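PDB 2HO1: type IV pilus assembly protein PilF from Pseudomonas aeruginosa, which is an outer-membrane lipoprotein essential for localizing PilQ to the outer membrane and assembling it into the dodecameric secretin of the type IV pilus. Local coordinates for residues A202-I216 with Y231-E244. Residues are numbered along the deposited sequence; the frame is centred on the assembly and turned at random.
Sequences AQGGGQNARSLLLGI and YGLQLKRLYPGSLE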
ATOM      1  N   ALA A 202      10.915 -10.265  24.992  1.00 55.69           N
ATOM      2  CA  ALA A 202      11.894 -10.892  25.868  1.00 58.09           C
ATOM      3  C   ALA A 202      11.929 -12.415  25.721  1.00 60.39           C
ATOM      4  O   ALA A 202      13.001 -13.034  25.743  1.00 60.33           O
ATOM      5  CB  ALA A 202      11.625 -10.499  27.306  1.00 56.50           C
ATOM      6  N   GLN A 203      10.764 -13.026  25.562  1.00 63.52           N
ATOM      7  CA  GLN A 203      10.707 -14.474  25.387  1.00 66.57           C
ATOM      8  C   GLN A 203      11.109 -14.834  23.951  1.00 67.64           C
ATOM      9  O   GLN A 203      10.535 -15.732  23.327  1.00 68.33           O
ATOM     10  CB  GLN A 203       9.293 -14.990  25.678  1.00 68.30           C
ATOM     11  CG  GLN A 203       8.224 -14.515  24.691  1.00 70.61           C
ATOM     12  CD  GLN A 203       6.896 -15.250  24.867  1.00 71.37           C
ATOM     13  OE1 GLN A 203       6.841 -16.474  24.760  1.00 72.13           O
ATOM     14  NE2 GLN A 203       5.821 -14.503  25.136  1.00 71.60           N
ATOM     15  N   GLY A 204      12.100 -14.121  23.430  1.00 67.88           N
ATOM     16  CA  GLY A 204      12.550 -14.369  22.078  1.00 68.08           C
ATOM     17  C   GLY A 204      14.055 -14.463  22.039  1.00 69.03           C
ATOM     18  O   GLY A 204      14.645 -14.710  20.983  1.00 69.22           O
ATOM     19  N   GLY A 205      14.677 -14.241  23.194  1.00 68.88           N
ATOM     20  CA  GLY A 205      16.119 -14.333  23.274  1.00 69.12           C
ATOM     21  C   GLY A 205      16.914 -13.053  23.477  1.00 69.22           C
ATOM     22  O   GLY A 205      17.225 -12.677  24.613  1.00 71.41           O
ATOM     23  N   GLY A 206      17.248 -12.391  22.374  1.00 67.21           N
ATOM     24  CA  GLY A 206      18.059 -11.190  22.416  1.00 62.90           C
ATOM     25  C   GLY A 206      17.703 -10.136  23.431  1.00 60.70           C
ATOM     26  O   GLY A 206      16.653 -10.190  24.061  1.00 62.62           O
ATOM     27  N   GLN A 207      18.620  -9.188  23.575  1.00 56.26           N
ATOM     28  CA  GLN A 207      18.533  -8.023  24.448  1.00 53.85           C
ATOM     29  C   GLN A 207      19.732  -7.206  24.005  1.00 52.82           C
ATOM     30  O   GLN A 207      20.779  -7.764  23.692  1.00 52.75           O
ATOM     31  CB  GLN A 207      18.697  -8.373  25.938  1.00 52.64           C
ATOM     32  CG  GLN A 207      17.399  -8.748  26.682  1.00 51.09           C
ATOM     33  CD  GLN A 207      16.496  -7.549  27.001  1.00 49.19           C
ATOM     34  OE1 GLN A 207      16.727  -6.428  26.558  1.00 49.58           O
ATOM     35  NE2 GLN A 207      15.466  -7.794  27.778  1.00 49.19           N
ATOM     36  N   ASN A 208      19.575  -5.894  23.930  1.00 51.28           N
ATOM     37  CA  ASN A 208      20.682  -5.025  23.558  1.00 48.46           C
ATOM     38  C   ASN A 208      20.574  -3.834  24.493  1.00 46.31           C
ATOM     39  O   ASN A 208      19.685  -3.809  25.337  1.00 47.27           O
ATOM     40  CB  ASN A 208      20.617  -4.616  22.058  1.00 48.98           C
ATOM     41  CG  ASN A 208      19.281  -3.973  21.650  1.00 49.28           C
ATOM     42  OD1 ASN A 208      18.563  -3.402  22.467  1.00 48.66           O
ATOM     43  ND2 ASN A 208      18.967  -4.046  20.364  1.00 48.75           N
ATOM     44  N   ALA A 209      21.468  -2.864  24.369  1.00 43.92           N
ATOM     45  CA  ALA A 209      21.444  -1.713  25.250  1.00 43.33           C
ATOM     46  C   ALA A 209      20.052  -1.081  25.247  1.00 44.90           C
ATOM     47  O   ALA A 209      19.452  -0.845  26.300  1.00 44.05           O
ATOM     48  CB  ALA A 209      22.485  -0.708  24.814  1.00 40.26           C
ATOM     49  N   ARG A 210      19.548  -0.814  24.045  1.00 46.30           N
ATOM     50  CA  ARG A 210      18.233  -0.226  23.869  1.00 45.20           C
ATOM     51  C   ARG A 210      17.124  -0.977  24.601  1.00 44.08           C
ATOM     52  O   ARG A 210      16.385  -0.384  25.373  1.00 45.49           O
ATOM     53  CB  ARG A 210      17.885  -0.154  22.381  1.00 45.57           C
ATOM     54  CG  ARG A 210      16.485   0.414  22.112  1.00 45.30           C
ATOM     55  CD  ARG A 210      16.007   0.097  20.707  1.00 44.95           C
ATOM     56  NE  ARG A 210      14.650   0.593  20.492  1.00 45.26           N
ATOM     57  CZ  ARG A 210      13.898   0.275  19.447  1.00 41.85           C
ATOM     58  NH1 ARG A 210      14.372  -0.540  18.528  1.00 40.12           N
ATOM     59  NH2 ARG A 210      12.674   0.772  19.332  1.00 39.23           N
ATOM     60  N   SER A 211      16.998  -2.275  24.357  1.00 44.70           N
ATOM     61  CA  SER A 211      15.943  -3.045  24.985  1.00 45.82           C
ATOM     62  C   SER A 211      16.081  -3.213  26.495  1.00 48.82           C
ATOM     63  O   SER A 211      15.064  -3.278  27.199  1.00 50.10           O
ATOM     64  CB  SER A 211      15.771  -4.405  24.306  1.00 43.74           C
ATOM     65  OG  SER A 211      16.897  -5.225  24.450  1.00 43.14           O
ATOM     66  N   LEU A 212      17.316  -3.265  26.998  1.00 47.57           N
ATOM     67  CA  LEU A 212      17.530  -3.397  28.439  1.00 47.12           C
ATOM     68  C   LEU A 212      17.013  -2.136  29.113  1.00 46.26           C
ATOM     69  O   LEU A 212      16.338  -2.210  30.140  1.00 46.40           O
ATOM     70  CB  LEU A 212      19.028  -3.612  28.778  1.00 44.57           C
ATOM     71  CG  LEU A 212      19.553  -5.006  28.415  1.00 43.16           C
ATOM     72  CD1 LEU A 212      21.075  -5.044  28.464  1.00 43.43           C
ATOM     73  CD2 LEU A 212      18.937  -6.050  29.360  1.00 42.00           C
ATOM     74  N   LEU A 213      17.298  -0.981  28.527  1.00 46.30           N
ATOM     75  CA  LEU A 213      16.849   0.272  29.116  1.00 46.53           C
ATOM     76  C   LEU A 213      15.320   0.388  29.083  1.00 48.50           C
ATOM     77  O   LEU A 213      14.704   0.892  30.036  1.00 49.19           O
ATOM     78  CB  LEU A 213      17.468   1.455  28.395  1.00 45.42           C
ATOM     79  CG  LEU A 213      17.108   2.811  29.005  1.00 46.29           C
ATOM     80  CD1 LEU A 213      17.713   2.935  30.405  1.00 45.76           C
ATOM     81  CD2 LEU A 213      17.617   3.913  28.113  1.00 44.61           C
ATOM     82  N   LEU A 214      14.712  -0.079  27.993  1.00 48.37           N
ATOM     83  CA  LEU A 214      13.258  -0.028  27.859  1.00 48.18           C
ATOM     84  C   LEU A 214      12.649  -0.927  28.930  1.00 48.61           C
ATOM     85  O   LEU A 214      11.671  -0.552  29.577  1.00 49.03           O
ATOM     86  CB  LEU A 214      12.809  -0.489  26.453  1.00 44.91           C
ATOM     87  CG  LEU A 214      11.298  -0.684  26.189  1.00 45.17           C
ATOM     88  CD1 LEU A 214      10.528   0.601  26.548  1.00 42.38           C
ATOM     89  CD2 LEU A 214      11.062  -1.062  24.711  1.00 42.25           C
ATOM     90  N   GLY A 215      13.229  -2.114  29.106  1.00 49.11           N
ATOM     91  CA  GLY A 215      12.736  -3.048  30.105  1.00 52.02           C
ATOM     92  C   GLY A 215      12.922  -2.497  31.510  1.00 54.03           C
ATOM     93  O   GLY A 215      12.094  -2.703  32.397  1.00 55.99           O
ATOM     94  N   ILE A 216      14.033  -1.805  31.722  1.00 54.35           N
ATOM     95  CA  ILE A 216      14.310  -1.191  33.008  1.00 55.24           C
ATOM     96  C   ILE A 216      13.261  -0.136  33.303  1.00 55.63           C
ATOM     97  O   ILE A 216      12.674  -0.122  34.382  1.00 56.27           O
ATOM     98  CB  ILE A 216      15.703  -0.549  33.049  1.00 54.29           C
ATOM     99  CG1 ILE A 216      16.777  -1.619  33.244  1.00 53.58           C
ATOM    100  CG2 ILE A 216      15.774   0.486  34.155  1.00 53.52           C
ATOM    101  CD1 ILE A 216      18.176  -1.136  32.961  1.00 52.40           C
ATOM    102  N   TYR A 231      18.380  -6.012  34.942  1.00 61.59           N
ATOM    103  CA  TYR A 231      18.645  -5.456  33.617  1.00 60.28           C
ATOM    104  C   TYR A 231      19.738  -4.410  33.681  1.00 60.38           C
ATOM    105  O   TYR A 231      20.555  -4.297  32.761  1.00 60.75           O
ATOM    106  CB  TYR A 231      17.380  -4.819  33.017  1.00 57.50           C
ATOM    107  CG  TYR A 231      16.401  -5.803  32.407  1.00 54.79           C
ATOM    108  CD1 TYR A 231      16.754  -7.133  32.197  1.00 52.58           C
ATOM    109  CD2 TYR A 231      15.123  -5.396  32.021  1.00 54.04           C
ATOM    110  CE1 TYR A 231      15.857  -8.033  31.617  1.00 52.24           C
ATOM    111  CE2 TYR A 231      14.220  -6.289  31.442  1.00 51.86           C
ATOM    112  CZ  TYR A 231      14.593  -7.602  31.242  1.00 52.03           C
ATOM    113  OH  TYR A 231      13.706  -8.492  30.662  1.00 52.21           O
ATOM    114  N   GLY A 232      19.735  -3.629  34.759  1.00 60.11           N
ATOM    115  CA  GLY A 232      20.746  -2.600  34.931  1.00 60.72           C
ATOM    116  C   GLY A 232      22.114  -3.251  35.067  1.00 61.93           C
ATOM    117  O   GLY A 232      23.147  -2.649  34.758  1.00 61.52           O
ATOM    118  N   LEU A 233      22.110  -4.499  35.520  1.00 62.55           N
ATOM    119  CA  LEU A 233      23.337  -5.261  35.701  1.00 63.65           C
ATOM    120  C   LEU A 233      23.883  -5.665  34.346  1.00 63.00           C
ATOM    121  O   LEU A 233      25.024  -5.339  34.014  1.00 63.60           O
ATOM    122  CB  LEU A 233      23.067  -6.519  36.529  1.00 64.49           C
ATOM    123  CG  LEU A 233      24.305  -7.072  37.234  1.00 66.59           C
ATOM    124  CD1 LEU A 233      24.810  -6.025  38.225  1.00 66.79           C
ATOM    125  CD2 LEU A 233      23.977  -8.360  37.961  1.00 67.07           C
ATOM    126  N   GLN A 234      23.059  -6.381  33.574  1.00 62.36           N
ATOM    127  CA  GLN A 234      23.436  -6.833  32.234  1.00 60.22           C
ATOM    128  C   GLN A 234      23.891  -5.616  31.445  1.00 58.58           C
ATOM    129  O   GLN A 234      24.837  -5.684  30.671  1.00 58.71           O
ATOM    130  CB  GLN A 234      22.247  -7.485  31.523  1.00 60.78           C
ATOM    131  CG  GLN A 234      22.622  -8.671  30.628  1.00 63.32           C
ATOM    132  CD  GLN A 234      21.552  -8.999  29.571  1.00 64.90           C
ATOM    133  OE1 GLN A 234      20.354  -9.040  29.877  1.00 63.54           O
ATOM    134  NE2 GLN A 234      21.989  -9.248  28.328  1.00 62.76           N
ATOM    135  N   LEU A 235      23.230  -4.489  31.671  1.00 56.10           N
ATOM    136  CA  LEU A 235      23.565  -3.267  30.968  1.00 55.65           C
ATOM    137  C   LEU A 235      24.919  -2.669  31.365  1.00 56.63           C
ATOM    138  O   LEU A 235      25.638  -2.159  30.516  1.00 55.67           O
ATOM    139  CB  LEU A 235      22.452  -2.240  31.178  1.00 54.17           C
ATOM    140  CG  LEU A 235      22.534  -0.941  30.377  1.00 51.89           C
ATOM    141  CD1 LEU A 235      22.389  -1.216  28.893  1.00 50.68           C
ATOM    142  CD2 LEU A 235      21.448  -0.007  30.849  1.00 50.49           C
ATOM    143  N   LYS A 236      25.262  -2.717  32.652  1.00 58.10           N
ATOM    144  CA  LYS A 236      26.535  -2.171  33.119  1.00 58.91           C
ATOM    145  C   LYS A 236      27.641  -3.131  32.714  1.00 60.06           C
ATOM    146  O   LYS A 236      28.758  -2.725  32.415  1.00 60.90           O
ATOM    147  CB  LYS A 236      26.521  -2.022  34.641  1.00 60.21           C
ATOM    148  N   ARG A 237      27.299  -4.411  32.696  1.00 59.76           N
ATOM    149  CA  ARG A 237      28.219  -5.470  32.360  1.00 59.95           C
ATOM    150  C   ARG A 237      28.557  -5.606  30.878  1.00 60.47           C
ATOM    151  O   ARG A 237      29.730  -5.779  30.518  1.00 61.01           O
ATOM    152  CB  ARG A 237      27.635  -6.789  32.855  1.00 61.66           C
ATOM    153  CG  ARG A 237      28.530  -7.986  32.689  1.00 65.84           C
ATOM    154  CD  ARG A 237      27.867  -9.232  33.260  1.00 69.71           C
ATOM    155  NE  ARG A 237      28.807 -10.346  33.369  1.00 73.35           N
ATOM    156  CZ  ARG A 237      29.904 -10.333  34.126  1.00 74.57           C
ATOM    157  NH1 ARG A 237      30.208  -9.261  34.849  1.00 74.70           N
ATOM    158  NH2 ARG A 237      30.701 -11.395  34.164  1.00 75.59           N
ATOM    159  N   LEU A 238      27.539  -5.536  30.019  1.00 57.67           N
ATOM    160  CA  LEU A 238      27.746  -5.730  28.590  1.00 55.43           C
ATOM    161  C   LEU A 238      27.782  -4.496  27.740  1.00 53.53           C
ATOM    162  O   LEU A 238      28.290  -4.535  26.632  1.00 53.24           O
ATOM    163  CB  LEU A 238      26.685  -6.682  28.038  1.00 55.54           C
ATOM    164  CG  LEU A 238      26.561  -7.968  28.849  1.00 55.12           C
ATOM    165  CD1 LEU A 238      25.509  -8.902  28.242  1.00 53.87           C
ATOM    166  CD2 LEU A 238      27.919  -8.645  28.878  1.00 55.59           C
ATOM    167  N   TYR A 239      27.259  -3.394  28.255  1.00 53.12           N
ATOM    168  CA  TYR A 239      27.222  -2.153  27.497  1.00 52.67           C
ATOM    169  C   TYR A 239      27.708  -0.974  28.319  1.00 53.49           C
ATOM    170  O   TYR A 239      27.144   0.121  28.241  1.00 54.63           O
ATOM    171  CB  TYR A 239      25.790  -1.903  27.015  1.00 50.33           C
ATOM    172  CG  TYR A 239      25.223  -3.064  26.227  1.00 48.24           C
ATOM    173  CD1 TYR A 239      25.481  -3.202  24.859  1.00 47.37           C
ATOM    174  CD2 TYR A 239      24.458  -4.039  26.850  1.00 46.67           C
ATOM    175  CE1 TYR A 239      24.984  -4.288  24.138  1.00 47.67           C
ATOM    176  CE2 TYR A 239      23.955  -5.138  26.134  1.00 47.01           C
ATOM    177  CZ  TYR A 239      24.221  -5.250  24.787  1.00 47.13           C
ATOM    178  OH  TYR A 239      23.721  -6.321  24.087  1.00 49.26           O
ATOM    179  N   PRO A 240      28.784  -1.169  29.098  1.00 54.11           N
ATOM    180  CA  PRO A 240      29.324  -0.090  29.932  1.00 54.06           C
ATOM    181  C   PRO A 240      29.579   1.219  29.212  1.00 54.67           C
ATOM    182  O   PRO A 240      29.568   2.275  29.833  1.00 56.84           O
ATOM    183  CB  PRO A 240      30.609  -0.694  30.493  1.00 54.28           C
ATOM    184  CG  PRO A 240      31.042  -1.649  29.415  1.00 53.51           C
ATOM    185  CD  PRO A 240      29.723  -2.310  29.060  1.00 54.84           C
ATOM    186  N   GLY A 241      29.801   1.172  27.904  1.00 54.49           N
ATOM    187  CA  GLY A 241      30.063   2.412  27.196  1.00 53.22           C
ATOM    188  C   GLY A 241      28.894   2.962  26.402  1.00 54.30           C
ATOM    189  O   GLY A 241      29.040   3.939  25.661  1.00 53.72           O
ATOM    190  N   SER A 242      27.725   2.351  26.554  1.00 54.70           N
ATOM    191  CA  SER A 242      26.537   2.790  25.820  1.00 55.66           C
ATOM    192  C   SER A 242      25.902   4.034  26.427  1.00 56.99           C
ATOM    193  O   SER A 242      26.093   4.320  27.607  1.00 57.10           O
ATOM    194  CB  SER A 242      25.497   1.674  25.796  1.00 54.27           C
ATOM    195  OG  SER A 242      25.068   1.361  27.108  1.00 54.42           O
ATOM    196  N   LEU A 243      25.167   4.783  25.610  1.00 58.32           N
ATOM    197  CA  LEU A 243      24.482   5.965  26.105  1.00 60.74           C
ATOM    198  C   LEU A 243      23.372   5.470  27.026  1.00 61.46           C
ATOM    199  O   LEU A 243      23.018   6.138  28.000  1.00 61.49           O
ATOM    200  CB  LEU A 243      23.882   6.779  24.957  1.00 61.02           C
ATOM    201  CG  LEU A 243      22.853   7.829  25.410  1.00 62.46           C
ATOM    202  CD1 LEU A 243      23.440   8.685  26.527  1.00 63.41           C
ATOM    203  CD2 LEU A 243      22.429   8.701  24.239  1.00 62.10           C
ATOM    204  N   GLU A 244      22.837   4.290  26.715  1.00 61.86           N
ATOM    205  CA  GLU A 244      21.774   3.703  27.522  1.00 62.86           C
ATOM    206  C   GLU A 244      22.208   3.525  28.965  1.00 64.64           C
ATOM    207  O   GLU A 244      21.458   3.852  29.882  1.00 63.51           O
ATOM    208  CB  GLU A 244      21.350   2.338  26.981  1.00 61.93           C
ATOM    209  CG  GLU A 244      20.444   2.372  25.762  1.00 61.43           C
ATOM    210  CD  GLU A 244      21.174   2.710  24.473  1.00 60.73           C
ATOM    211  OE1 GLU A 244      22.429   2.708  24.454  1.00 60.59           O
ATOM    212  OE2 GLU A 244      20.483   2.961  23.466  1.00 60.91           O
TER
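Ala209 packs over one face of the Tyr239 ring: Ala209 N sits 3.6 Å above the ring plane, over its centre, and Ala209 CB makes a CH-pi contact 25° off the ring normal. The start of helix 209-221 thus rests on a tyrosine just beyond the end of helix 225-238. That start is a capping box: Ser211 N reaches Asn208 OD1 at 2.7 Å, nearly in line with its C=O, and Asn208 N donates to Ser211 OG. Leu212 divides its branches: its CD1 lies 3.7 Å from Tyr239 CE2, whereas its CD2 is 3.7 Å from Tyr231 CD1 and also touches the amide oxygen of Gln234.

The Tyr231 ring turns its edge to the backbone of helix 209-221, with Gly215 C in its plane, 3.7 Å from Tyr231 CD2; Gly215, lacking a side chain, permits this approach. Beside it, Ile216 has CG1 anti to the carbonyl carbon (chi1 -78°), which sets CG1 against Tyr231 CB; Ile216 CD1 lies 3.4 Å from Gly232 N. Glu244, bent at chi2, lays CG 3.4 Å from Ala209 O.

The axes of segments 209-216 and 231-238 approach to 9.2 Å with 154° between their N-to-C directions, so their parent helices form the antiparallel pair of a TPR-like hairpin, consistent with the sixth repeat. Arg210 forms salt bridges with Glu180 and Asp183 of helix 175-187. Tyr198 of helix 191-202 touches Leu214 and Tyr231, while Phe248 of helix 243-249 packs on Ile216 and Leu235.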